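Local coordinates for transcriptional regulator, TetR family (Agrobacterium tumefaciens, PDB 3C2B), which probably binds regulatory DNA as a two-subunit, all-helical transcription factor, with a helix-turn-helix domain joined to a C-terminal helical domain, at residues 27-32 against 105-110; 92-97 against 196-201; 98-103 against 167-172; 145-150 against 163-168. All blocks are in the same frame, centred on the assembly; numbering follows the deposited sequence.

Interaction 1 of 4, residues 27-32 against 105-110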
loop_
_atom_site.group_PDB
_atom_site.type_symbol
_atom_site.label_atom_id
_atom_site.label_comp_id
_atom_site.label_asym_id
_atom_site.label_seq_id
_atom_site.Cartn_x
_atom_site.Cartn_y
_atom_site.Cartn_z
ATOM N N LEU A 27 23.196 3.884 0.557
ATOM C CA LEU A 27 23.338 2.498 1.050
ATOM C C LEU A 27 21.981 1.827 1.153
ATOM O O LEU A 27 21.812 0.657 0.811
ATOM C CB LEU A 27 24.012 2.455 2.427
ATOM C CG LEU A 27 25.541 2.513 2.521
ATOM C CD1 LEU A 27 25.951 2.703 3.981
ATOM C CD2 LEU A 27 26.214 1.260 1.927
ATOM N N LEU A 28 21.010 2.599 1.616
ATOM C CA LEU A 28 19.672 2.117 1.874
ATOM C C LEU A 28 18.933 1.686 0.587
ATOM O O LEU A 28 18.324 0.616 0.546
ATOM C CB LEU A 28 18.908 3.222 2.621
ATOM C CG LEU A 28 17.865 2.978 3.734
ATOM C CD1 LEU A 28 16.567 3.559 3.342
ATOM C CD2 LEU A 28 17.756 1.542 4.234
ATOM N N VAL A 29 18.991 2.524 -0.449
ATOM C CA VAL A 29 18.397 2.205 -1.755
ATOM C C VAL A 29 19.042 0.927 -2.320
ATOM O O VAL A 29 18.368 0.028 -2.819
ATOM C CB VAL A 29 18.555 3.385 -2.759
ATOM C CG1 VAL A 29 18.050 3.006 -4.179
ATOM C CG2 VAL A 29 17.862 4.668 -2.223
ATOM N N GLU A 30 20.359 0.862 -2.218
ATOM C CA GLU A 30 21.138 -0.216 -2.850
ATOM C C GLU A 30 21.029 -1.600 -2.158
ATOM O O GLU A 30 20.851 -2.628 -2.825
ATOM C CB GLU A 30 22.584 0.251 -3.023
ATOM C CG GLU A 30 22.625 1.452 -3.973
ATOM C CD GLU A 30 24.004 2.004 -4.236
ATOM O OE1 GLU A 30 24.992 1.519 -3.643
ATOM O OE2 GLU A 30 24.100 2.946 -5.051
ATOM N N GLY A 31 21.104 -1.615 -0.829
ATOM C CA GLY A 31 21.054 -2.860 -0.086
ATOM C C GLY A 31 19.973 -3.007 0.974
ATOM O O GLY A 31 19.981 -3.983 1.708
ATOM N N GLY A 32 19.043 -2.064 1.071
ATOM C CA GLY A 32 17.999 -2.137 2.113
ATOM C C GLY A 32 18.534 -1.928 3.530
ATOM O O GLY A 32 19.705 -1.534 3.731
ATOM N N ALA A 105 6.906 6.111 -6.409
ATOM C CA ALA A 105 7.819 5.254 -7.171
ATOM C C ALA A 105 9.292 5.656 -7.017
ATOM O O ALA A 105 10.164 4.966 -7.530
ATOM C CB ALA A 105 7.418 5.274 -8.653
ATOM N N GLY A 106 9.569 6.774 -6.350
ATOM C CA GLY A 106 10.955 7.259 -6.137
ATOM C C GLY A 106 11.793 6.299 -5.292
ATOM O O GLY A 106 11.277 5.697 -4.319
ATOM N N ASP A 107 13.058 6.104 -5.689
ATOM C CA ASP A 107 13.878 5.063 -5.071
ATOM C C ASP A 107 14.143 5.342 -3.587
ATOM O O ASP A 107 14.034 4.442 -2.734
ATOM C CB ASP A 107 15.188 4.763 -5.861
ATOM C CG ASP A 107 16.026 5.981 -6.133
ATOM O OD1 ASP A 107 15.738 7.089 -5.609
ATOM O OD2 ASP A 107 17.021 5.823 -6.881
ATOM N N VAL A 108 14.418 6.604 -3.288
ATOM C CA VAL A 108 14.727 7.010 -1.911
ATOM C C VAL A 108 13.450 6.895 -1.052
ATOM O O VAL A 108 13.500 6.426 0.094
ATOM C CB VAL A 108 15.281 8.452 -1.834
ATOM C CG1 VAL A 108 15.639 8.816 -0.384
ATOM C CG2 VAL A 108 16.494 8.623 -2.761
ATOM N N SER A 109 12.332 7.379 -1.598
ATOM C CA SER A 109 11.068 7.324 -0.877
ATOM C C SER A 109 10.739 5.854 -0.587
ATOM O O SER A 109 10.395 5.506 0.571
ATOM C CB SER A 109 9.927 8.040 -1.636
ATOM O OG SER A 109 8.640 7.660 -1.122
ATOM N N LEU A 110 10.872 4.989 -1.595
ATOM C CA LEU A 110 10.605 3.554 -1.358
ATOM C C LEU A 110 11.498 2.982 -0.275
ATOM O O LEU A 110 11.030 2.254 0.590
ATOM C CB LEU A 110 10.753 2.724 -2.632
ATOM C CG LEU A 110 9.646 2.926 -3.663
ATOM C CD1 LEU A 110 10.143 2.390 -5.023
ATOM C CD2 LEU A 110 8.304 2.292 -3.255
#

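Interaction 2 of 4, residues 92-97 against 196-201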
loop_
_atom_site.group_PDB
_atom_site.type_symbol
_atom_site.label_atom_id
_atom_site.label_comp_id
_atom_site.label_asym_id
_atom_site.label_seq_id
_atom_site.Cartn_x
_atom_site.Cartn_y
_atom_site.Cartn_z
ATOM N N HIS A 92 -5.172 20.055 -13.660
ATOM C CA HIS A 92 -4.472 20.045 -12.363
ATOM C C HIS A 92 -4.590 18.702 -11.643
ATOM O O HIS A 92 -3.644 18.230 -10.984
ATOM C CB HIS A 92 -5.037 21.122 -11.445
ATOM C CG HIS A 92 -4.574 22.508 -11.780
ATOM N ND1 HIS A 92 -3.272 22.795 -12.117
ATOM C CD2 HIS A 92 -5.227 23.698 -11.769
ATOM C CE1 HIS A 92 -3.144 24.099 -12.318
ATOM N NE2 HIS A 92 -4.313 24.672 -12.099
ATOM N N LEU A 93 -5.761 18.105 -11.719
ATOM C CA LEU A 93 -5.963 16.815 -11.049
ATOM C C LEU A 93 -5.191 15.712 -11.733
ATOM O O LEU A 93 -4.658 14.861 -11.057
ATOM C CB LEU A 93 -7.415 16.460 -10.954
ATOM C CG LEU A 93 -8.289 17.295 -10.004
ATOM C CD1 LEU A 93 -9.749 16.945 -10.263
ATOM C CD2 LEU A 93 -7.926 17.085 -8.502
ATOM N N GLU A 94 -5.094 15.722 -13.067
ATOM C CA GLU A 94 -4.246 14.735 -13.724
ATOM C C GLU A 94 -2.763 14.922 -13.367
ATOM O O GLU A 94 -2.062 13.944 -13.137
ATOM C CB GLU A 94 -4.405 14.774 -15.246
ATOM C CG GLU A 94 -5.793 14.319 -15.723
ATOM C CD GLU A 94 -5.875 14.173 -17.248
ATOM O OE1 GLU A 94 -4.893 13.726 -17.889
ATOM O OE2 GLU A 94 -6.930 14.506 -17.807
ATOM N N VAL A 95 -2.283 16.173 -13.386
ATOM C CA VAL A 95 -0.882 16.444 -13.068
ATOM C C VAL A 95 -0.585 15.995 -11.623
ATOM O O VAL A 95 0.413 15.337 -11.359
ATOM C CB VAL A 95 -0.485 17.919 -13.351
ATOM C CG1 VAL A 95 0.947 18.221 -12.842
ATOM C CG2 VAL A 95 -0.628 18.251 -14.862
ATOM N N PHE A 96 -1.506 16.321 -10.717
ATOM C CA PHE A 96 -1.392 15.829 -9.377
ATOM C C PHE A 96 -1.234 14.271 -9.325
ATOM O O PHE A 96 -0.294 13.731 -8.716
ATOM C CB PHE A 96 -2.593 16.253 -8.529
ATOM C CG PHE A 96 -2.555 15.632 -7.197
ATOM C CD1 PHE A 96 -1.779 16.217 -6.176
ATOM C CD2 PHE A 96 -3.202 14.404 -6.965
ATOM C CE1 PHE A 96 -1.666 15.612 -4.920
ATOM C CE2 PHE A 96 -3.085 13.770 -5.689
ATOM C CZ PHE A 96 -2.297 14.383 -4.673
ATOM N N ALA A 97 -2.171 13.556 -9.941
ATOM C CA ALA A 97 -2.165 12.079 -9.846
ATOM C C ALA A 97 -0.834 11.490 -10.322
ATOM O O ALA A 97 -0.283 10.597 -9.681
ATOM C CB ALA A 97 -3.341 11.507 -10.620
ATOM N N LYS A 196 -7.234 8.048 -16.048
ATOM C CA LYS A 196 -8.279 7.110 -15.590
ATOM C C LYS A 196 -8.777 7.451 -14.193
ATOM O O LYS A 196 -9.985 7.467 -13.938
ATOM C CB LYS A 196 -7.745 5.678 -15.616
ATOM C CG LYS A 196 -7.534 5.168 -17.037
ATOM C CD LYS A 196 -6.935 3.732 -17.091
ATOM C CE LYS A 196 -6.862 3.263 -18.539
ATOM N NZ LYS A 196 -5.805 2.230 -18.716
ATOM N N ALA A 197 -7.845 7.760 -13.286
ATOM C CA ALA A 197 -8.216 8.103 -11.903
ATOM C C ALA A 197 -9.031 9.455 -11.807
ATOM O O ALA A 197 -9.940 9.602 -10.973
ATOM C CB ALA A 197 -6.965 8.149 -11.071
ATOM N N VAL A 198 -8.700 10.403 -12.682
ATOM C CA VAL A 198 -9.400 11.675 -12.784
ATOM C C VAL A 198 -10.803 11.496 -13.337
ATOM O O VAL A 198 -11.732 12.092 -12.767
ATOM C CB VAL A 198 -8.576 12.766 -13.529
ATOM C CG1 VAL A 198 -9.391 14.069 -13.723
ATOM C CG2 VAL A 198 -7.353 13.102 -12.701
ATOM N N VAL A 199 -10.968 10.674 -14.391
ATOM C CA VAL A 199 -12.313 10.314 -14.913
ATOM C C VAL A 199 -13.199 9.698 -13.802
ATOM O O VAL A 199 -14.343 10.129 -13.592
ATOM C CB VAL A 199 -12.255 9.371 -16.174
ATOM C CG1 VAL A 199 -13.634 8.927 -16.628
ATOM C CG2 VAL A 199 -11.578 10.088 -17.345
ATOM N N ALA A 200 -12.657 8.718 -13.077
ATOM C CA ALA A 200 -13.363 8.088 -11.954
ATOM C C ALA A 200 -13.711 9.114 -10.806
ATOM O O ALA A 200 -14.848 9.186 -10.343
ATOM C CB ALA A 200 -12.541 6.880 -11.417
ATOM N N PHE A 201 -12.728 9.868 -10.356
ATOM C CA PHE A 201 -12.938 10.916 -9.341
ATOM C C PHE A 201 -14.051 11.916 -9.712
ATOM O O PHE A 201 -14.874 12.293 -8.872
ATOM C CB PHE A 201 -11.619 11.652 -9.079
ATOM C CG PHE A 201 -11.704 12.686 -7.973
ATOM C CD1 PHE A 201 -11.897 12.305 -6.654
ATOM C CD2 PHE A 201 -11.643 14.043 -8.262
ATOM C CE1 PHE A 201 -11.983 13.281 -5.629
ATOM C CE2 PHE A 201 -11.750 15.004 -7.244
ATOM C CZ PHE A 201 -11.920 14.616 -5.936
#

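Interaction 3 of 4, residues 98-103 against 167-172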
loop_
_atom_site.group_PDB
_atom_site.type_symbol
_atom_site.label_atom_id
_atom_site.label_comp_id
_atom_site.label_asym_id
_atom_site.label_seq_id
_atom_site.Cartn_x
_atom_site.Cartn_y
_atom_site.Cartn_z
ATOM N N HIS A 98 -0.316 12.016 -11.434
ATOM C CA HIS A 98 0.939 11.569 -12.024
ATOM C C HIS A 98 2.131 11.911 -11.101
ATOM O O HIS A 98 3.004 11.064 -10.867
ATOM C CB HIS A 98 1.063 12.254 -13.420
ATOM C CG HIS A 98 2.102 11.668 -14.335
ATOM N ND1 HIS A 98 2.066 11.867 -15.709
ATOM C CD2 HIS A 98 3.229 10.945 -14.093
ATOM C CE1 HIS A 98 3.122 11.288 -16.266
ATOM N NE2 HIS A 98 3.829 10.707 -15.310
ATOM N N ASP A 99 2.167 13.157 -10.591
ATOM C CA ASP A 99 3.115 13.548 -9.534
ATOM C C ASP A 99 3.060 12.600 -8.301
ATOM O O ASP A 99 4.083 12.194 -7.791
ATOM C CB ASP A 99 2.822 14.969 -9.057
ATOM C CG ASP A 99 3.142 16.023 -10.086
ATOM O OD1 ASP A 99 3.804 15.729 -11.109
ATOM O OD2 ASP A 99 2.746 17.188 -9.856
ATOM N N LEU A 100 1.880 12.271 -7.822
ATOM C CA LEU A 100 1.740 11.301 -6.696
ATOM C C LEU A 100 2.426 9.940 -6.993
ATOM O O LEU A 100 3.261 9.457 -6.215
ATOM C CB LEU A 100 0.267 11.094 -6.308
ATOM C CG LEU A 100 0.014 10.031 -5.179
ATOM C CD1 LEU A 100 0.843 10.324 -3.895
ATOM C CD2 LEU A 100 -1.499 9.959 -4.805
ATOM N N LEU A 101 2.083 9.360 -8.141
ATOM C CA LEU A 101 2.624 8.081 -8.554
ATOM C C LEU A 101 4.162 8.134 -8.613
ATOM O O LEU A 101 4.863 7.258 -8.101
ATOM C CB LEU A 101 2.016 7.715 -9.905
ATOM C CG LEU A 101 0.561 7.266 -9.767
ATOM C CD1 LEU A 101 -0.159 7.348 -11.140
ATOM C CD2 LEU A 101 0.395 5.865 -9.027
ATOM N N ASP A 102 4.645 9.203 -9.235
ATOM C CA ASP A 102 6.045 9.466 -9.391
ATOM C C ASP A 102 6.729 9.641 -8.042
ATOM O O ASP A 102 7.793 9.126 -7.836
ATOM C CB ASP A 102 6.160 10.727 -10.225
ATOM C CG ASP A 102 7.305 10.701 -11.111
ATOM O OD1 ASP A 102 7.319 9.870 -12.047
ATOM O OD2 ASP A 102 8.185 11.517 -10.881
ATOM N N VAL A 103 6.143 10.384 -7.120
ATOM C CA VAL A 103 6.710 10.503 -5.749
ATOM C C VAL A 103 6.735 9.083 -5.094
ATOM O O VAL A 103 7.741 8.660 -4.524
ATOM C CB VAL A 103 5.878 11.491 -4.880
ATOM C CG1 VAL A 103 6.027 11.207 -3.383
ATOM C CG2 VAL A 103 6.221 12.987 -5.176
ATOM N N SER A 167 -10.742 8.686 -1.484
ATOM C CA SER A 167 -11.192 8.009 -2.689
ATOM C C SER A 167 -10.236 8.268 -3.858
ATOM O O SER A 167 -9.832 7.341 -4.527
ATOM C CB SER A 167 -12.586 8.480 -3.103
ATOM O OG SER A 167 -13.579 8.059 -2.171
ATOM N N PHE A 168 -9.869 9.517 -4.082
ATOM C CA PHE A 168 -8.970 9.894 -5.166
ATOM C C PHE A 168 -7.651 9.180 -5.019
ATOM O O PHE A 168 -7.122 8.619 -5.990
ATOM C CB PHE A 168 -8.750 11.408 -5.139
ATOM C CG PHE A 168 -8.096 11.979 -6.378
ATOM C CD1 PHE A 168 -8.271 11.395 -7.643
ATOM C CD2 PHE A 168 -7.306 13.122 -6.281
ATOM C CE1 PHE A 168 -7.687 11.974 -8.782
ATOM C CE2 PHE A 168 -6.741 13.710 -7.428
ATOM C CZ PHE A 168 -6.930 13.120 -8.679
ATOM N N TYR A 169 -7.153 9.114 -3.796
ATOM C CA TYR A 169 -5.838 8.529 -3.569
ATOM C C TYR A 169 -5.907 7.047 -3.891
ATOM O O TYR A 169 -5.004 6.504 -4.546
ATOM C CB TYR A 169 -5.427 8.783 -2.108
ATOM C CG TYR A 169 -4.010 8.377 -1.760
ATOM C CD1 TYR A 169 -3.624 7.040 -1.683
ATOM C CD2 TYR A 169 -3.060 9.350 -1.510
ATOM C CE1 TYR A 169 -2.294 6.710 -1.373
ATOM C CE2 TYR A 169 -1.747 9.026 -1.167
ATOM C CZ TYR A 169 -1.376 7.744 -1.120
ATOM O OH TYR A 169 -0.087 7.514 -0.770
ATOM N N GLY A 170 -6.949 6.370 -3.405
ATOM C CA GLY A 170 -7.069 4.914 -3.648
ATOM C C GLY A 170 -7.257 4.629 -5.138
ATOM O O GLY A 170 -6.721 3.651 -5.690
ATOM N N LEU A 171 -8.017 5.488 -5.807
ATOM C CA LEU A 171 -8.194 5.383 -7.271
ATOM C C LEU A 171 -6.899 5.571 -8.071
ATOM O O LEU A 171 -6.676 4.876 -9.065
ATOM C CB LEU A 171 -9.273 6.337 -7.802
ATOM C CG LEU A 171 -10.732 6.066 -7.348
ATOM C CD1 LEU A 171 -11.640 7.261 -7.725
ATOM C CD2 LEU A 171 -11.333 4.761 -7.982
ATOM N N ILE A 172 -6.074 6.537 -7.693
ATOM C CA ILE A 172 -4.793 6.712 -8.369
ATOM C C ILE A 172 -3.843 5.511 -8.124
ATOM O O ILE A 172 -3.300 4.942 -9.072
ATOM C CB ILE A 172 -4.122 8.023 -7.898
ATOM C CG1 ILE A 172 -5.032 9.239 -8.214
ATOM C CG2 ILE A 172 -2.717 8.151 -8.501
ATOM C CD1 ILE A 172 -4.640 10.463 -7.376
#

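Interaction 4 of 4, residues 145-150 against 163-168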
loop_
_atom_site.group_PDB
_atom_site.type_symbol
_atom_site.label_atom_id
_atom_site.label_comp_id
_atom_site.label_asym_id
_atom_site.label_seq_id
_atom_site.Cartn_x
_atom_site.Cartn_y
_atom_site.Cartn_z
ATOM N N GLY A 145 -5.951 21.445 -1.410
ATOM C CA GLY A 145 -6.006 22.761 -2.074
ATOM C C GLY A 145 -6.765 22.707 -3.395
ATOM O O GLY A 145 -7.673 23.489 -3.646
ATOM N N LEU A 146 -6.410 21.741 -4.219
ATOM C CA LEU A 146 -7.090 21.439 -5.482
ATOM C C LEU A 146 -8.572 21.053 -5.335
ATOM O O LEU A 146 -9.423 21.527 -6.064
ATOM C CB LEU A 146 -6.350 20.280 -6.121
ATOM C CG LEU A 146 -5.956 20.359 -7.573
ATOM C CD1 LEU A 146 -5.570 21.772 -7.966
ATOM C CD2 LEU A 146 -4.807 19.356 -7.834
ATOM N N ILE A 147 -8.863 20.177 -4.380
ATOM C CA ILE A 147 -10.190 19.694 -4.132
ATOM C C ILE A 147 -11.050 20.840 -3.602
ATOM O O ILE A 147 -12.211 20.989 -3.997
ATOM C CB ILE A 147 -10.143 18.472 -3.180
ATOM C CG1 ILE A 147 -9.446 17.281 -3.880
ATOM C CG2 ILE A 147 -11.540 18.040 -2.735
ATOM C CD1 ILE A 147 -9.435 15.968 -3.022
ATOM N N GLU A 148 -10.484 21.657 -2.723
ATOM C CA GLU A 148 -11.163 22.864 -2.253
ATOM C C GLU A 148 -11.442 23.860 -3.396
ATOM O O GLU A 148 -12.563 24.346 -3.531
ATOM C CB GLU A 148 -10.356 23.492 -1.104
ATOM C CG GLU A 148 -10.997 24.661 -0.393
ATOM C CD GLU A 148 -12.488 24.497 -0.186
ATOM O OE1 GLU A 148 -12.975 23.368 0.007
ATOM O OE2 GLU A 148 -13.173 25.528 -0.189
ATOM N N ALA A 149 -10.435 24.152 -4.217
ATOM C CA ALA A 149 -10.626 24.989 -5.422
ATOM C C ALA A 149 -11.746 24.478 -6.360
ATOM O O ALA A 149 -12.553 25.286 -6.832
ATOM C CB ALA A 149 -9.318 25.124 -6.197
ATOM N N GLY A 150 -11.785 23.156 -6.611
ATOM C CA GLY A 150 -12.870 22.512 -7.336
ATOM C C GLY A 150 -14.251 22.670 -6.716
ATOM O O GLY A 150 -15.228 22.998 -7.413
ATOM N N GLU A 163 -12.562 12.459 2.720
ATOM C CA GLU A 163 -13.089 11.259 2.138
ATOM C C GLU A 163 -13.001 11.320 0.602
ATOM O O GLU A 163 -12.665 10.339 -0.045
ATOM C CB GLU A 163 -14.519 11.107 2.638
ATOM C CG GLU A 163 -15.248 9.892 2.216
ATOM C CD GLU A 163 -14.760 8.578 2.819
ATOM O OE1 GLU A 163 -14.114 8.548 3.889
ATOM O OE2 GLU A 163 -15.081 7.549 2.202
ATOM N N ALA A 164 -13.265 12.497 0.039
ATOM C CA ALA A 164 -13.044 12.717 -1.374
ATOM C C ALA A 164 -11.586 12.495 -1.705
ATOM O O ALA A 164 -11.296 11.866 -2.695
ATOM C CB ALA A 164 -13.473 14.114 -1.800
ATOM N N TYR A 165 -10.670 13.028 -0.894
ATOM C CA TYR A 165 -9.215 12.803 -1.136
ATOM C C TYR A 165 -8.835 11.338 -0.938
ATOM O O TYR A 165 -8.080 10.748 -1.741
ATOM C CB TYR A 165 -8.334 13.752 -0.288
ATOM C CG TYR A 165 -6.816 13.540 -0.443
ATOM C CD1 TYR A 165 -6.263 13.137 -1.675
ATOM C CD2 TYR A 165 -5.937 13.784 0.621
ATOM C CE1 TYR A 165 -4.897 12.936 -1.842
ATOM C CE2 TYR A 165 -4.522 13.606 0.441
ATOM C CZ TYR A 165 -4.033 13.195 -0.802
ATOM O OH TYR A 165 -2.678 12.964 -1.006
ATOM N N ARG A 166 -9.389 10.729 0.109
ATOM C CA ARG A 166 -9.242 9.290 0.347
ATOM C C ARG A 166 -9.570 8.427 -0.895
ATOM O O ARG A 166 -8.744 7.531 -1.297
ATOM C CB ARG A 166 -10.024 8.836 1.634
ATOM C CG ARG A 166 -9.696 7.396 2.047
ATOM C CD ARG A 166 -10.589 6.843 3.203
ATOM N NE ARG A 166 -10.203 5.483 3.564
ATOM C CZ ARG A 166 -10.508 4.379 2.862
ATOM N NH1 ARG A 166 -11.240 4.446 1.761
ATOM N NH2 ARG A 166 -10.071 3.201 3.252
ATOM N N SER A 167 -10.742 8.686 -1.484
ATOM C CA SER A 167 -11.192 8.009 -2.689
ATOM C C SER A 167 -10.236 8.268 -3.858
ATOM O O SER A 167 -9.832 7.341 -4.527
ATOM C CB SER A 167 -12.586 8.480 -3.103
ATOM O OG SER A 167 -13.579 8.059 -2.171
ATOM N N PHE A 168 -9.869 9.517 -4.082
ATOM C CA PHE A 168 -8.970 9.894 -5.166
ATOM C C PHE A 168 -7.651 9.180 -5.019
ATOM O O PHE A 168 -7.122 8.619 -5.990
ATOM C CB PHE A 168 -8.750 11.408 -5.139
ATOM C CG PHE A 168 -8.096 11.979 -6.378
ATOM C CD1 PHE A 168 -8.271 11.395 -7.643
ATOM C CD2 PHE A 168 -7.306 13.122 -6.281
ATOM C CE1 PHE A 168 -7.687 11.974 -8.782
ATOM C CE2 PHE A 168 -6.741 13.710 -7.428
ATOM C CZ PHE A 168 -6.930 13.120 -8.679
#

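Interaction 1 of 4, residues 27-32 against 105-110
Val29, near the end of helix 15-31, forms part of the join between the N-terminal DNA-binding domain and the C-terminal domain of a TetR-family regulator, sitting on the first turn of helix 107-120. The two methyls of Val29 have separate jobs. CG1 lies anti to the backbone N (chi1 175°) and packs on the side chain of Asp107, with CB of Asp107 3.8 Å from CG1 of Val29. CG2 reaches the backbone instead: Val29 CG2 is 3.9 Å from the CA of Val108 and equally far from the carbonyl O of Asp107. Val108 directs its CB away from helix 15-31, yet one of its methyls still comes near, CG2 to Val29 CG2 at 4.2 Å. On Asp107, CG is placed between backbone N and carbonyl carbon (chi1 53°), which brings OD1 back over its own helix start, 2.7 Å from the N of Val108 in a weak, bent hydrogen bond (119° at the hydrogen). Gly106 holds the N-cap position. Leu28, one residue before Val29, packs further along helix 107-120, on Ala111, Leu112 and Leu115, while Arg122 of the second subunit packs on Val29. A small, mainly apolar contact at the surface, it belongs to the interdomain boundary of the TetR fold, where helix 15-31 of the DNA-binding domain leans on the C-terminal domain.

Interaction 2 of 4, residues 92-97 against 196-201
Val198 and Phe201, one turn apart on helix 190-205, face Leu93 and Glu94 of helix 86-104, and most of what passes between them is apolar. The short segments cross at 129° with their axes 9.2 Å apart at closest approach, and the backbones come nearest at Glu94 and Val198, whose CA atoms are 6.1 Å apart. Val198 is the wedge. Its CG2 enters against the peptide joining Leu93 and Glu94, 3.5 Å from the C of Leu93 and as close to the N of Glu94. The same methyl also meets side chains on both residues, lying 3.8 Å from the CB of Leu93 and 3.6 Å from the CG of Glu94. CG1 of Val198 packs more loosely on those two groups.

The contact with a ring lies one turn further along helix 190-205. Leu93 sends CD1 obliquely to the Phe201 ring, with CD2 of that ring 4.0 Å from the methyl; the two side chains run at about a right angle. Phe201 also meets the ring of Tyr205 on its own helix and that of Phe168 on helix 161-173.

Glu94 is apolar at its stem and polar at its end. It lays its CG against Val198, CG beside its own backbone N (chi1 -67°), and the chain extends beyond it to OE1, which forms a salt bridge with Lys195, just before the 196-201 segment. An apolar seam with a charged pair at its margin joins two long helices here, as in the helical-bundle core of TetR C-terminal domains.

Interaction 3 of 4, residues 98-103 against 167-172
Leu100 extends from helix 86-104 to Tyr169 and Ile172 of helix 161-173, inside the helical bundle of the C-terminal TetR domain. The short segments cross at -63°, with their axes 10.7 Å apart. From its CB, which is directed toward the other helix, the chain runs to a CG anti to the backbone N (chi1 177°), and the branches divide there. CD1 comes 4.0 Å from CE2 of Tyr169. CD2 sits over one face of that ring in a CH-pi contact, 4.0 Å from the centroid and 28° off the normal, with the two side chains at about a right angle. The same CD2 also touches CD1 of Ile172, so one methyl touches both tyrosine and isoleucine. CD1 of Ile172 in turn rests over the centre of the Phe168 ring, a turn back on its own helix.

Helix 161-173 also faces the second subunit, where Arg166 of that chain hydrogen-bonds the carbonyl O atoms of Leu171 and Ile172. Next along helix 86-104, Leu101 sets out obliquely but bends in at its end. CG2 of Ile172 is caught against the fork of Leu101, 3.6 Å from CG and 3.8 Å from CD1.

Interaction 4 of 4, residues 145-150 against 163-168
Ile147, on helix 137-152, reaches across to the start of helix 161-173 in the helical bundle of the C-terminal TetR domain. Its conformation explains the reach: CG1 lies anti to the carbonyl carbon (chi1 -66°) and CD1 continues outward in an extended chain (chi2 -176°), which carries the terminal methyl onto the neighbouring backbone. There CD1 comes 3.7 Å from the CB of Tyr165, and equally close to its CA, so the isoleucine tip meets the root of the tyrosine. CG2, the other branch, turns to Ala164, whose CB is a looser 4.5 Å from it.

Tyr165 uses its side chain differently. With CG opposite the backbone N (chi1 178°), the ring heads away from the 145-150 segment, crossing the line of Ile147 at about a right angle and offering it CB. The ring end is engaged with helix 137-152 further back, where OH hydrogen-bonds OD1 of Asp140 and the side chain packs on Ile139 and Ala143; that bond supplies a partner for a polar atom in a buried residue.

Two aromatic residues lie beside the contact. Phe201 touches Ile147 from helix 190-205, and Phe158, from the loop between the two helices, touches both Ile147 and Ala164. CD1 of Ile147 reaches the backbone of Ala164 as well, lying 4.3 Å from its carbonyl C.

In the fold
Interactions 2, 3 and 4 are buried within the C-terminal domain, whereas interaction 1 lies at the surface, on the other side of the chain's centre from 2 and 4. Interactions 2 and 3 share helix 86-104; interactions 3 and 4 share helix 161-173, including Phe168, so four helices are tied together. Interaction 1 instead joins the DNA-binding domain to helix 107-120, and touches interaction 3 through Ser109 and Val103. All four are mainly apolar: interaction 2 turns on a valine methyl against a peptide, with a glutamate stem beside it; interaction 3 on leucine and isoleucine with a CH-pi contact; interaction 4 on an isoleucine tip against backbone and CB atoms; interaction 1 sets a valine on an aspartate and a valine at a helix start.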